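Local coordinates for D-ribulose-5-phosphate 3-epimerase, putative (PDB 1TQX), which probably catalyses the interconversion of D-ribulose 5-phosphate and D-xylulose 5-phosphate, using one divalent metal ion per subunit, at residues L13-S18 against S203-E208; I35-M40 against P53-L58; N57-K60 against F66-V69; D68-V73 against T141-T146. All blocks are in the same frame, centred on the assembly; numbering follows the deposited sequence.

Contact 1 (L13-S18 against S203-E208)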
loop_
_atom_site.group_PDB
_atom_site.type_symbol
_atom_site.label_atom_id
_atom_site.label_comp_id
_atom_site.label_asym_id
_atom_site.label_seq_id
_atom_site.Cartn_x
_atom_site.Cartn_y
_atom_site.Cartn_z
ATOM N N LEU A 13 0.053 10.881 2.698
ATOM C CA LEU A 13 -0.886 11.313 3.730
ATOM C C LEU A 13 -0.119 12.070 4.817
ATOM O O LEU A 13 -0.649 12.991 5.444
ATOM C CB LEU A 13 -1.575 10.088 4.346
ATOM C CG LEU A 13 -2.732 10.294 5.326
ATOM C CD1 LEU A 13 -3.999 10.660 4.566
ATOM C CD2 LEU A 13 -2.956 9.010 6.118
ATOM N N ALA A 14 1.136 11.676 5.024
ATOM C CA ALA A 14 1.993 12.287 6.039
ATOM C C ALA A 14 2.760 13.530 5.574
ATOM O O ALA A 14 3.497 14.134 6.351
ATOM C CB ALA A 14 2.977 11.245 6.569
ATOM N N SER A 15 2.587 13.924 4.317
ATOM C CA SER A 15 3.289 15.097 3.796
ATOM C C SER A 15 2.394 16.328 3.825
ATOM O O SER A 15 1.290 16.299 4.372
ATOM C CB SER A 15 3.721 14.851 2.348
ATOM O OG SER A 15 2.599 14.909 1.472
ATOM N N ASN A 16 2.887 17.414 3.239
ATOM C CA ASN A 16 2.109 18.642 3.132
ATOM C C ASN A 16 1.272 18.416 1.875
ATOM O O ASN A 16 1.677 18.776 0.768
ATOM C CB ASN A 16 3.043 19.846 2.970
ATOM C CG ASN A 16 3.806 20.152 4.244
ATOM O OD1 ASN A 16 3.202 20.356 5.296
ATOM N ND2 ASN A 16 5.136 20.180 4.161
ATOM N N ILE A 17 0.108 17.796 2.060
ATOM C CA ILE A 17 -0.770 17.449 0.952
ATOM C C ILE A 17 -1.271 18.606 0.092
ATOM O O ILE A 17 -1.746 18.381 -1.020
ATOM C CB ILE A 17 -1.968 16.607 1.448
ATOM C CG1 ILE A 17 -1.456 15.388 2.209
ATOM C CG2 ILE A 17 -2.793 16.098 0.264
ATOM C CD1 ILE A 17 -2.559 14.476 2.735
ATOM N N SER A 18 -1.169 19.839 0.584
ATOM C CA SER A 18 -1.600 20.979 -0.220
ATOM C C SER A 18 -0.497 21.292 -1.234
ATOM O O SER A 18 -0.609 22.224 -2.032
ATOM C CB SER A 18 -1.885 22.205 0.656
ATOM O OG SER A 18 -0.717 22.648 1.322
ATOM N N SER A 203 7.887 8.545 9.210
ATOM C CA SER A 203 9.327 8.291 9.248
ATOM C C SER A 203 10.117 8.844 8.069
ATOM O O SER A 203 11.333 9.027 8.165
ATOM C CB SER A 203 9.599 6.788 9.396
ATOM O OG SER A 203 9.327 6.073 8.206
ATOM N N ILE A 204 9.439 9.097 6.952
ATOM C CA ILE A 204 10.113 9.644 5.785
ATOM C C ILE A 204 9.870 11.150 5.656
ATOM O O ILE A 204 10.818 11.929 5.544
ATOM C CB ILE A 204 9.661 8.926 4.487
ATOM C CG1 ILE A 204 10.229 7.502 4.469
ATOM C CG2 ILE A 204 10.137 9.694 3.263
ATOM C CD1 ILE A 204 9.797 6.667 3.263
ATOM N N PHE A 205 8.605 11.567 5.695
ATOM C CA PHE A 205 8.294 12.987 5.551
ATOM C C PHE A 205 8.693 13.875 6.731
ATOM O O PHE A 205 8.732 15.098 6.597
ATOM C CB PHE A 205 6.807 13.176 5.218
ATOM C CG PHE A 205 6.457 12.763 3.813
ATOM C CD1 PHE A 205 5.854 11.538 3.556
ATOM C CD2 PHE A 205 6.797 13.584 2.732
ATOM C CE1 PHE A 205 5.597 11.125 2.237
ATOM C CE2 PHE A 205 6.545 13.181 1.414
ATOM C CZ PHE A 205 5.946 11.949 1.168
ATOM N N ASN A 206 8.988 13.272 7.879
ATOM C CA ASN A 206 9.414 14.052 9.039
ATOM C C ASN A 206 10.862 13.716 9.381
ATOM O O ASN A 206 11.362 14.083 10.440
ATOM C CB ASN A 206 8.516 13.772 10.249
ATOM C CG ASN A 206 7.089 14.246 10.036
ATOM O OD1 ASN A 206 6.853 15.404 9.681
ATOM N ND2 ASN A 206 6.130 13.355 10.259
ATOM N N ALA A 207 11.533 13.022 8.468
ATOM C CA ALA A 207 12.921 12.631 8.677
ATOM C C ALA A 207 13.874 13.811 8.559
ATOM O O ALA A 207 13.589 14.798 7.871
ATOM C CB ALA A 207 13.316 11.555 7.680
ATOM N N GLU A 208 15.011 13.694 9.236
ATOM C CA GLU A 208 16.035 14.725 9.197
ATOM C C GLU A 208 16.778 14.561 7.863
ATOM O O GLU A 208 17.244 15.532 7.271
ATOM C CB GLU A 208 16.990 14.537 10.380
ATOM C CG GLU A 208 17.525 15.827 10.973
ATOM C CD GLU A 208 16.432 16.701 11.552
ATOM O OE1 GLU A 208 15.730 16.257 12.484
ATOM O OE2 GLU A 208 16.278 17.838 11.071
HETATM O O HOH W 1 3.597 13.585 8.987
#

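Contact 2 (I35-M40 against P53-L58). With ZN (zinc ion), chain D.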
loop_
_atom_site.group_PDB
_atom_site.type_symbol
_atom_site.label_atom_id
_atom_site.label_comp_id
_atom_site.label_asym_id
_atom_site.label_seq_id
_atom_site.Cartn_x
_atom_site.Cartn_y
_atom_site.Cartn_z
ATOM N N ILE A 35 4.736 5.733 -5.059
ATOM C CA ILE A 35 4.182 6.820 -4.259
ATOM C C ILE A 35 2.866 6.205 -3.778
ATOM O O ILE A 35 2.043 5.773 -4.583
ATOM C CB ILE A 35 3.957 8.138 -5.074
ATOM C CG1 ILE A 35 3.593 9.271 -4.113
ATOM C CG2 ILE A 35 2.870 7.969 -6.134
ATOM C CD1 ILE A 35 4.701 9.603 -3.119
ATOM N N HIS A 36 2.704 6.116 -2.459
ATOM C CA HIS A 36 1.516 5.507 -1.865
ATOM C C HIS A 36 0.427 6.538 -1.606
ATOM O O HIS A 36 0.599 7.451 -0.789
ATOM C CB HIS A 36 1.903 4.812 -0.559
ATOM C CG HIS A 36 0.866 3.866 -0.048
ATOM N ND1 HIS A 36 0.634 2.634 -0.625
ATOM C CD2 HIS A 36 -0.005 3.967 0.982
ATOM C CE1 HIS A 36 -0.332 2.018 0.028
ATOM N NE2 HIS A 36 -0.737 2.805 1.008
ATOM N N LEU A 37 -0.706 6.369 -2.282
ATOM C CA LEU A 37 -1.823 7.303 -2.186
ATOM C C LEU A 37 -3.028 6.743 -1.429
ATOM O O LEU A 37 -3.773 5.916 -1.958
ATOM C CB LEU A 37 -2.241 7.714 -3.608
ATOM C CG LEU A 37 -1.071 8.220 -4.462
ATOM C CD1 LEU A 37 -1.389 8.126 -5.957
ATOM C CD2 LEU A 37 -0.760 9.656 -4.055
ATOM N N ASP A 38 -3.218 7.204 -0.196
ATOM C CA ASP A 38 -4.334 6.751 0.638
ATOM C C ASP A 38 -5.638 7.503 0.391
ATOM O O ASP A 38 -5.730 8.699 0.661
ATOM C CB ASP A 38 -3.975 6.876 2.126
ATOM C CG ASP A 38 -2.938 5.865 2.562
ATOM O OD1 ASP A 38 -3.071 4.688 2.192
ATOM O OD2 ASP A 38 -1.998 6.238 3.290
ATOM N N VAL A 39 -6.644 6.783 -0.097
ATOM C CA VAL A 39 -7.964 7.350 -0.373
ATOM C C VAL A 39 -8.921 6.881 0.728
ATOM O O VAL A 39 -9.125 5.681 0.903
ATOM C CB VAL A 39 -8.485 6.873 -1.745
ATOM C CG1 VAL A 39 -9.842 7.507 -2.052
ATOM C CG2 VAL A 39 -7.467 7.241 -2.836
ATOM N N MET A 40 -9.489 7.830 1.470
ATOM C CA MET A 40 -10.407 7.537 2.578
ATOM C C MET A 40 -11.708 8.317 2.358
ATOM O O MET A 40 -11.667 9.493 1.986
ATOM C CB MET A 40 -9.748 7.945 3.900
ATOM C CG MET A 40 -8.377 7.316 4.101
ATOM S SD MET A 40 -7.540 8.035 5.509
ATOM C CE MET A 40 -6.076 6.984 5.624
ATOM N N PRO A 53 -9.922 12.945 -8.435
ATOM C CA PRO A 53 -9.603 14.253 -9.026
ATOM C C PRO A 53 -8.198 14.732 -8.659
ATOM O O PRO A 53 -7.481 15.293 -9.489
ATOM C CB PRO A 53 -10.685 15.161 -8.455
ATOM C CG PRO A 53 -11.859 14.239 -8.332
ATOM C CD PRO A 53 -11.228 12.983 -7.750
ATOM N N VAL A 54 -7.811 14.504 -7.408
ATOM C CA VAL A 54 -6.494 14.917 -6.945
ATOM C C VAL A 54 -5.408 14.023 -7.541
ATOM O O VAL A 54 -4.392 14.510 -8.039
ATOM C CB VAL A 54 -6.409 14.861 -5.405
ATOM C CG1 VAL A 54 -5.021 15.268 -4.940
ATOM C CG2 VAL A 54 -7.464 15.779 -4.801
ATOM N N ILE A 55 -5.630 12.714 -7.493
ATOM C CA ILE A 55 -4.662 11.761 -8.033
ATOM C C ILE A 55 -4.473 11.908 -9.546
ATOM O O ILE A 55 -3.350 11.835 -10.049
ATOM C CB ILE A 55 -5.091 10.308 -7.701
ATOM C CG1 ILE A 55 -5.043 10.102 -6.179
ATOM C CG2 ILE A 55 -4.199 9.310 -8.441
ATOM C CD1 ILE A 55 -5.682 8.800 -5.701
ATOM N N ASN A 56 -5.569 12.109 -10.271
ATOM C CA ASN A 56 -5.492 12.264 -11.725
ATOM C C ASN A 56 -4.705 13.517 -12.111
ATOM O O ASN A 56 -3.993 13.523 -13.121
ATOM C CB ASN A 56 -6.903 12.313 -12.333
ATOM C CG ASN A 56 -7.612 10.969 -12.269
ATOM O OD1 ASN A 56 -8.840 10.893 -12.367
ATOM N ND2 ASN A 56 -6.840 9.899 -12.108
ATOM N N ASN A 57 -4.833 14.575 -11.309
ATOM C CA ASN A 57 -4.122 15.826 -11.563
ATOM C C ASN A 57 -2.632 15.652 -11.248
ATOM O O ASN A 57 -1.769 16.153 -11.972
ATOM C CB ASN A 57 -4.702 16.958 -10.707
ATOM C CG ASN A 57 -4.104 18.321 -11.049
ATOM O OD1 ASN A 57 -3.258 18.851 -10.321
ATOM N ND2 ASN A 57 -4.537 18.888 -12.171
ATOM N N LEU A 58 -2.338 14.940 -10.166
ATOM C CA LEU A 58 -0.955 14.686 -9.764
ATOM C C LEU A 58 -0.153 14.026 -10.892
ATOM O O LEU A 58 1.013 14.360 -11.120
ATOM C CB LEU A 58 -0.922 13.774 -8.534
ATOM C CG LEU A 58 0.456 13.307 -8.052
ATOM C CD1 LEU A 58 1.276 14.502 -7.587
ATOM C CD2 LEU A 58 0.289 12.289 -6.925
HETATM ZN ZN ZN D . -2.164 2.845 2.732
#

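Contact 3 (N57-K60 against F66-V69)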
loop_
_atom_site.group_PDB
_atom_site.type_symbol
_atom_site.label_atom_id
_atom_site.label_comp_id
_atom_site.label_asym_id
_atom_site.label_seq_id
_atom_site.Cartn_x
_atom_site.Cartn_y
_atom_site.Cartn_z
ATOM N N ASN A 57 -4.833 14.575 -11.309
ATOM C CA ASN A 57 -4.122 15.826 -11.563
ATOM C C ASN A 57 -2.632 15.652 -11.248
ATOM O O ASN A 57 -1.769 16.153 -11.972
ATOM C CB ASN A 57 -4.702 16.958 -10.707
ATOM C CG ASN A 57 -4.104 18.321 -11.049
ATOM O OD1 ASN A 57 -3.258 18.851 -10.321
ATOM N ND2 ASN A 57 -4.537 18.888 -12.171
ATOM N N LEU A 58 -2.338 14.940 -10.166
ATOM C CA LEU A 58 -0.955 14.686 -9.764
ATOM C C LEU A 58 -0.153 14.026 -10.892
ATOM O O LEU A 58 1.013 14.360 -11.120
ATOM C CB LEU A 58 -0.922 13.774 -8.534
ATOM C CG LEU A 58 0.456 13.307 -8.052
ATOM C CD1 LEU A 58 1.276 14.502 -7.587
ATOM C CD2 LEU A 58 0.289 12.289 -6.925
ATOM N N LYS A 59 -0.784 13.093 -11.595
ATOM C CA LYS A 59 -0.124 12.367 -12.683
ATOM C C LYS A 59 0.454 13.295 -13.750
ATOM O O LYS A 59 1.401 12.937 -14.450
ATOM C CB LYS A 59 -1.112 11.391 -13.322
ATOM C CG LYS A 59 -0.516 10.482 -14.384
ATOM C CD LYS A 59 0.548 9.561 -13.806
ATOM C CE LYS A 59 1.174 8.703 -14.899
ATOM N NZ LYS A 59 2.325 7.926 -14.381
ATOM N N LYS A 60 -0.112 14.490 -13.865
ATOM C CA LYS A 60 0.347 15.462 -14.843
ATOM C C LYS A 60 1.755 15.981 -14.521
ATOM O O LYS A 60 2.488 16.416 -15.417
ATOM C CB LYS A 60 -0.634 16.640 -14.888
ATOM C CG LYS A 60 -0.286 17.717 -15.900
ATOM C CD LYS A 60 -1.038 19.034 -15.651
ATOM C CE LYS A 60 -2.535 18.938 -15.926
ATOM N NZ LYS A 60 -3.251 18.042 -14.977
ATOM N N PHE A 66 5.671 5.076 -9.712
ATOM C CA PHE A 66 4.528 4.154 -9.744
ATOM C C PHE A 66 3.395 4.626 -8.816
ATOM O O PHE A 66 3.623 4.865 -7.631
ATOM C CB PHE A 66 5.054 2.785 -9.301
ATOM C CG PHE A 66 4.072 1.648 -9.408
ATOM C CD1 PHE A 66 4.167 0.730 -10.454
ATOM C CD2 PHE A 66 3.151 1.404 -8.390
ATOM C CE1 PHE A 66 3.373 -0.423 -10.478
ATOM C CE2 PHE A 66 2.348 0.253 -8.403
ATOM C CZ PHE A 66 2.464 -0.660 -9.448
ATOM N N PHE A 67 2.184 4.747 -9.356
ATOM C CA PHE A 67 1.036 5.191 -8.569
ATOM C C PHE A 67 0.361 4.026 -7.848
ATOM O O PHE A 67 -0.336 3.213 -8.463
ATOM C CB PHE A 67 0.025 5.917 -9.474
ATOM C CG PHE A 67 0.300 7.395 -9.636
ATOM C CD1 PHE A 67 1.589 7.871 -9.890
ATOM C CD2 PHE A 67 -0.744 8.315 -9.558
ATOM C CE1 PHE A 67 1.823 9.244 -10.061
ATOM C CE2 PHE A 67 -0.516 9.689 -9.729
ATOM C CZ PHE A 67 0.766 10.150 -9.980
ATOM N N ASP A 68 0.574 3.951 -6.540
ATOM C CA ASP A 68 0.012 2.887 -5.718
ATOM C C ASP A 68 -1.136 3.453 -4.871
ATOM O O ASP A 68 -0.918 4.128 -3.862
ATOM C CB ASP A 68 1.142 2.309 -4.860
ATOM C CG ASP A 68 0.671 1.276 -3.873
ATOM O OD1 ASP A 68 -0.201 0.448 -4.218
ATOM O OD2 ASP A 68 1.210 1.282 -2.745
ATOM N N VAL A 69 -2.362 3.164 -5.297
ATOM C CA VAL A 69 -3.558 3.674 -4.627
ATOM C C VAL A 69 -4.199 2.693 -3.655
ATOM O O VAL A 69 -4.628 1.605 -4.043
ATOM C CB VAL A 69 -4.631 4.115 -5.663
ATOM C CG1 VAL A 69 -5.761 4.848 -4.954
ATOM C CG2 VAL A 69 -3.995 5.013 -6.729
#

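Contact 4 (D68-V73 against T141-T146). With ZN (zinc ion), chain D.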
loop_
_atom_site.group_PDB
_atom_site.type_symbol
_atom_site.label_atom_id
_atom_site.label_comp_id
_atom_site.label_asym_id
_atom_site.label_seq_id
_atom_site.Cartn_x
_atom_site.Cartn_y
_atom_site.Cartn_z
ATOM N N ASP A 68 0.574 3.951 -6.540
ATOM C CA ASP A 68 0.012 2.887 -5.718
ATOM C C ASP A 68 -1.136 3.453 -4.871
ATOM O O ASP A 68 -0.918 4.128 -3.862
ATOM C CB ASP A 68 1.142 2.309 -4.860
ATOM C CG ASP A 68 0.671 1.276 -3.873
ATOM O OD1 ASP A 68 -0.201 0.448 -4.218
ATOM O OD2 ASP A 68 1.210 1.282 -2.745
ATOM N N VAL A 69 -2.362 3.164 -5.297
ATOM C CA VAL A 69 -3.558 3.674 -4.627
ATOM C C VAL A 69 -4.199 2.693 -3.655
ATOM O O VAL A 69 -4.628 1.605 -4.043
ATOM C CB VAL A 69 -4.631 4.115 -5.663
ATOM C CG1 VAL A 69 -5.761 4.848 -4.954
ATOM C CG2 VAL A 69 -3.995 5.013 -6.729
ATOM N N HIS A 70 -4.266 3.091 -2.388
ATOM C CA HIS A 70 -4.865 2.264 -1.348
ATOM C C HIS A 70 -6.280 2.789 -1.121
ATOM O O HIS A 70 -6.467 3.858 -0.543
ATOM C CB HIS A 70 -4.048 2.366 -0.053
ATOM C CG HIS A 70 -4.579 1.531 1.071
ATOM N ND1 HIS A 70 -3.999 1.522 2.323
ATOM C CD2 HIS A 70 -5.641 0.694 1.142
ATOM C CE1 HIS A 70 -4.683 0.717 3.116
ATOM N NE2 HIS A 70 -5.684 0.202 2.425
ATOM N N LEU A 71 -7.268 2.030 -1.579
ATOM C CA LEU A 71 -8.666 2.419 -1.453
ATOM C C LEU A 71 -9.307 1.994 -0.136
ATOM O O LEU A 71 -9.826 0.889 -0.019
ATOM C CB LEU A 71 -9.470 1.838 -2.623
ATOM C CG LEU A 71 -9.009 2.288 -4.017
ATOM C CD1 LEU A 71 -9.619 1.390 -5.093
ATOM C CD2 LEU A 71 -9.401 3.743 -4.232
ATOM N N MET A 72 -9.250 2.867 0.864
ATOM C CA MET A 72 -9.880 2.584 2.152
ATOM C C MET A 72 -11.255 3.226 2.032
ATOM O O MET A 72 -11.559 4.216 2.699
ATOM C CB MET A 72 -9.092 3.222 3.298
ATOM C CG MET A 72 -7.793 2.494 3.609
ATOM S SD MET A 72 -6.752 3.328 4.831
ATOM C CE MET A 72 -5.624 4.208 3.762
ATOM N N VAL A 73 -12.078 2.648 1.164
ATOM C CA VAL A 73 -13.406 3.178 0.891
ATOM C C VAL A 73 -14.446 2.087 0.706
ATOM O O VAL A 73 -14.112 0.919 0.504
ATOM C CB VAL A 73 -13.407 3.987 -0.419
ATOM C CG1 VAL A 73 -12.391 5.126 -0.348
ATOM C CG2 VAL A 73 -13.077 3.054 -1.593
ATOM N N THR A 141 -0.424 -7.870 -5.077
ATOM C CA THR A 141 0.056 -7.459 -3.763
ATOM C C THR A 141 -0.978 -7.626 -2.653
ATOM O O THR A 141 -2.171 -7.396 -2.865
ATOM C CB THR A 141 0.418 -5.950 -3.761
ATOM O OG1 THR A 141 1.303 -5.653 -4.848
ATOM C CG2 THR A 141 1.075 -5.557 -2.433
ATOM N N VAL A 142 -0.512 -8.022 -1.474
ATOM C CA VAL A 142 -1.374 -8.128 -0.307
ATOM C C VAL A 142 -0.823 -7.073 0.648
ATOM O O VAL A 142 0.362 -7.087 0.975
ATOM C CB VAL A 142 -1.306 -9.504 0.384
ATOM C CG1 VAL A 142 -2.074 -9.451 1.703
ATOM C CG2 VAL A 142 -1.923 -10.567 -0.511
ATOM N N LEU A 143 -1.678 -6.144 1.059
ATOM C CA LEU A 143 -1.269 -5.078 1.966
ATOM C C LEU A 143 -1.699 -5.445 3.384
ATOM O O LEU A 143 -2.883 -5.387 3.718
ATOM C CB LEU A 143 -1.924 -3.753 1.533
ATOM C CG LEU A 143 -1.460 -2.418 2.135
ATOM C CD1 LEU A 143 -2.203 -1.281 1.429
ATOM C CD2 LEU A 143 -1.728 -2.371 3.625
ATOM N N VAL A 144 -0.728 -5.839 4.205
ATOM C CA VAL A 144 -0.978 -6.211 5.590
ATOM C C VAL A 144 -0.908 -4.947 6.445
ATOM O O VAL A 144 0.171 -4.387 6.638
ATOM C CB VAL A 144 0.088 -7.228 6.100
ATOM C CG1 VAL A 144 -0.115 -7.506 7.586
ATOM C CG2 VAL A 144 0.002 -8.524 5.302
ATOM N N MET A 145 -2.055 -4.480 6.933
ATOM C CA MET A 145 -2.071 -3.290 7.779
ATOM C C MET A 145 -1.376 -3.645 9.087
ATOM O O MET A 145 -1.704 -4.658 9.711
ATOM C CB MET A 145 -3.503 -2.844 8.093
ATOM C CG MET A 145 -4.279 -2.250 6.924
ATOM S SD MET A 145 -3.476 -0.804 6.184
ATOM C CE MET A 145 -3.401 0.327 7.557
ATOM N N THR A 146 -0.415 -2.823 9.495
ATOM C CA THR A 146 0.287 -3.064 10.752
ATOM C C THR A 146 -0.197 -2.065 11.800
ATOM O O THR A 146 0.411 -1.902 12.861
ATOM C CB THR A 146 1.817 -2.975 10.576
ATOM O OG1 THR A 146 2.157 -1.812 9.811
ATOM C CG2 THR A 146 2.335 -4.222 9.859
HETATM ZN ZN ZN D . -2.164 2.845 2.732
#

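Contact 1 (L13-S18 against S203-E208)
Phe205 lays one face of its ring over the CB of Ser15. The contact lies at the surface of a TIM barrel. It joins the loop between strand 7-10 and helix 20-29 to the short helix 202-205 that follows strand 197-200. Those two strands are neighbours in the sheet, so the contact bridges the segments that follow the first and last strands of the barrel. Ser15 CB stands 3.5 Å from the centroid of the Phe205 ring, 20° off the ring normal. This is a CH-pi contact, displaced toward the CD2 and CE2 rim, and Ser15 CB lies 3.3 Å from Phe205 CD2. The Ser15 hydroxyl takes no part in it. With chi1 at 74° its OG sits between the backbone N and the carbonyl carbon, and it is hydrogen-bonded to Val12 O. The CB is then the part of Ser15 that meets the ring. Ala14 adds a looser apolar touch, its CB 4.2 Å from Phe205 CD1. Glu23 and Met27 of helix 20-29 and Pro10 of strand 7-10 also touch the Phe205 side chain. The substrate residues predicted nearby, Ser11 and Gly201, are close to Ala14, and so is a bound sulfate. No direct hydrogen bond crosses between the two segments. One water bridges them instead, donating to Ala14 O at 2.7 Å and accepting from Asn206 ND2 at 2.8 Å.

Contact 2 (I35-M40 against P53-L58)
The zinc ion is gripped by two side chains of strand 35-40, Asp38 OD1 at 2.1 Å and His36 NE2 at 2.2 Å. His70 and Asp179 complete the site. With CG anti to the backbone N (chi1 -165°), the His36 ring extends from the strand and presents NE2 to the metal. Its other nitrogen, ND1, is hydrogen-bonded to Asp68 OD2, which helps to fix the rotation of the ring. Asp38 is also the predicted proton acceptor of the reaction. The alternate residues Leu37 and Val39 serve the other face of the strand and meet helix 53-58, with no hydrogen bond between the two segments. The axes of the two segments run nearly antiparallel, at 159°, and come within 10.6 Å. Leu37 and Ile55 reach toward each other tip to tip, with Leu37 CD1 3.9 Å from Ile55 CG2. The other methyl of Leu37, CD2, meets Leu58 CD2 at 4.0 Å, so the leucine fork divides between two helix residues one turn apart. Ile55 CG1, anti to the carbonyl carbon (chi1 -65°), carries CD1 on to Val39 CG2 at 3.7 Å. All four of these apolar side chains are buried. Leu37 also touches Phe67, and Val39 touches Val69, both on the next strand. A strand with metal ligands on its inner face and aliphatic side chains under the helix that follows forms, together with that helix, the beta-alpha half of a beta-alpha-beta unit in a TIM barrel.

Contact 3 (N57-K60 against F66-V69)
This is an apolar contact between the end region of helix 52-58 and the start of strand 66-72, on the helix-covered side of the barrel wall. It closes the second half of a beta-alpha-beta unit, where the chain returns from the helix to the next parallel strand. Phe67 carries the strand side of the contact. Its ring projects from the sheet and sets CZ against the backbone of Lys59, with Phe67 CZ 3.6 Å from Lys59 CA. The Lys59 side chain then folds back over one face of the ring. The bend is at chi2 (63°), and the rest of the chain runs extended. It brings Lys59 CD to 4.1 Å from the Phe67 ring centroid, 19° off the normal, a CH-pi contact offset toward the CZ and CE1 rim. Leu58 comes to the same end of the ring obliquely, with its CG 3.7 Å from Phe67 CZ. Its CD2 methyl lies 3.8 Å from the same Phe67 CZ atom. Thr62 of the connecting loop and Asn87, just before strand 88-92, also touch the Phe67 side chain. Phe67 and Leu58 are buried, while Lys59 is partly exposed. No hydrogen bond joins the two segments. The lysine contributes methylene groups rather than its charge, so the contact rests on dispersion and on the removal of apolar surface from water.

Contact 4 (D68-V73 against T141-T146)
The zinc site inside the TIM barrel, toward the C-terminal ends of its strands, supplies one side of this contact through His70 of strand 66-72. Strand 141-145, which is not its neighbour in the sheet, supplies the other across the barrel interior. His70 ND1 binds the zinc ion at 2.3 Å, alongside His36, Asp38 and Asp179. Leu143 comes from across the barrel at about a right angle to the histidine side chain and sets a methyl on the ring. Leu143 CD1 lies 3.5 Å from the centroid of the His70 ring, 15° off the normal, a CH-pi contact nearly over the ring centre. Met72 CG covers the opposite face, 3.3 Å above the ring plane and offset toward the rim. The imidazole is thus held between two apolar groups. Met145 makes a Met-aromatic contact at the ring edge, with SD 3.6 Å from His70 CE1. A bend at chi2 (-58°) brings SD there. The remaining ring nitrogen, NE2, is hydrogen-bonded to His92 NE2 of strand 88-92, so metal and second-shell histidine together fix the rotation of the ring. All three residues that touch across the contact are buried. His70 is also a predicted substrate ligand. A metal-binding histidine packed by side chains of its own strand and of a strand across the barrel fits the active site of the ribulose-phosphate 3-epimerase family.

Contacts 2 and 4 meet at the zinc ion, their centres about 13 Å apart. There Asp38 OD1 lies 3.3 Å from His70 ND1, both bound to the metal. Contact 3 lies about 6 Å from contact 2, centre to centre, and shares Leu58 with it. Together the two bind helix 52-58 to both flanking strands. Contact 3 also shares strand 66-72 with contact 4, so one strand serves the helix layer and the metal. Contact 1 closes the chain around the other three. It reaches contact 2 through Leu13 CD2, 3.8 Å from Met40 CE, while its Ala14 side chain is about 11 Å from the zinc.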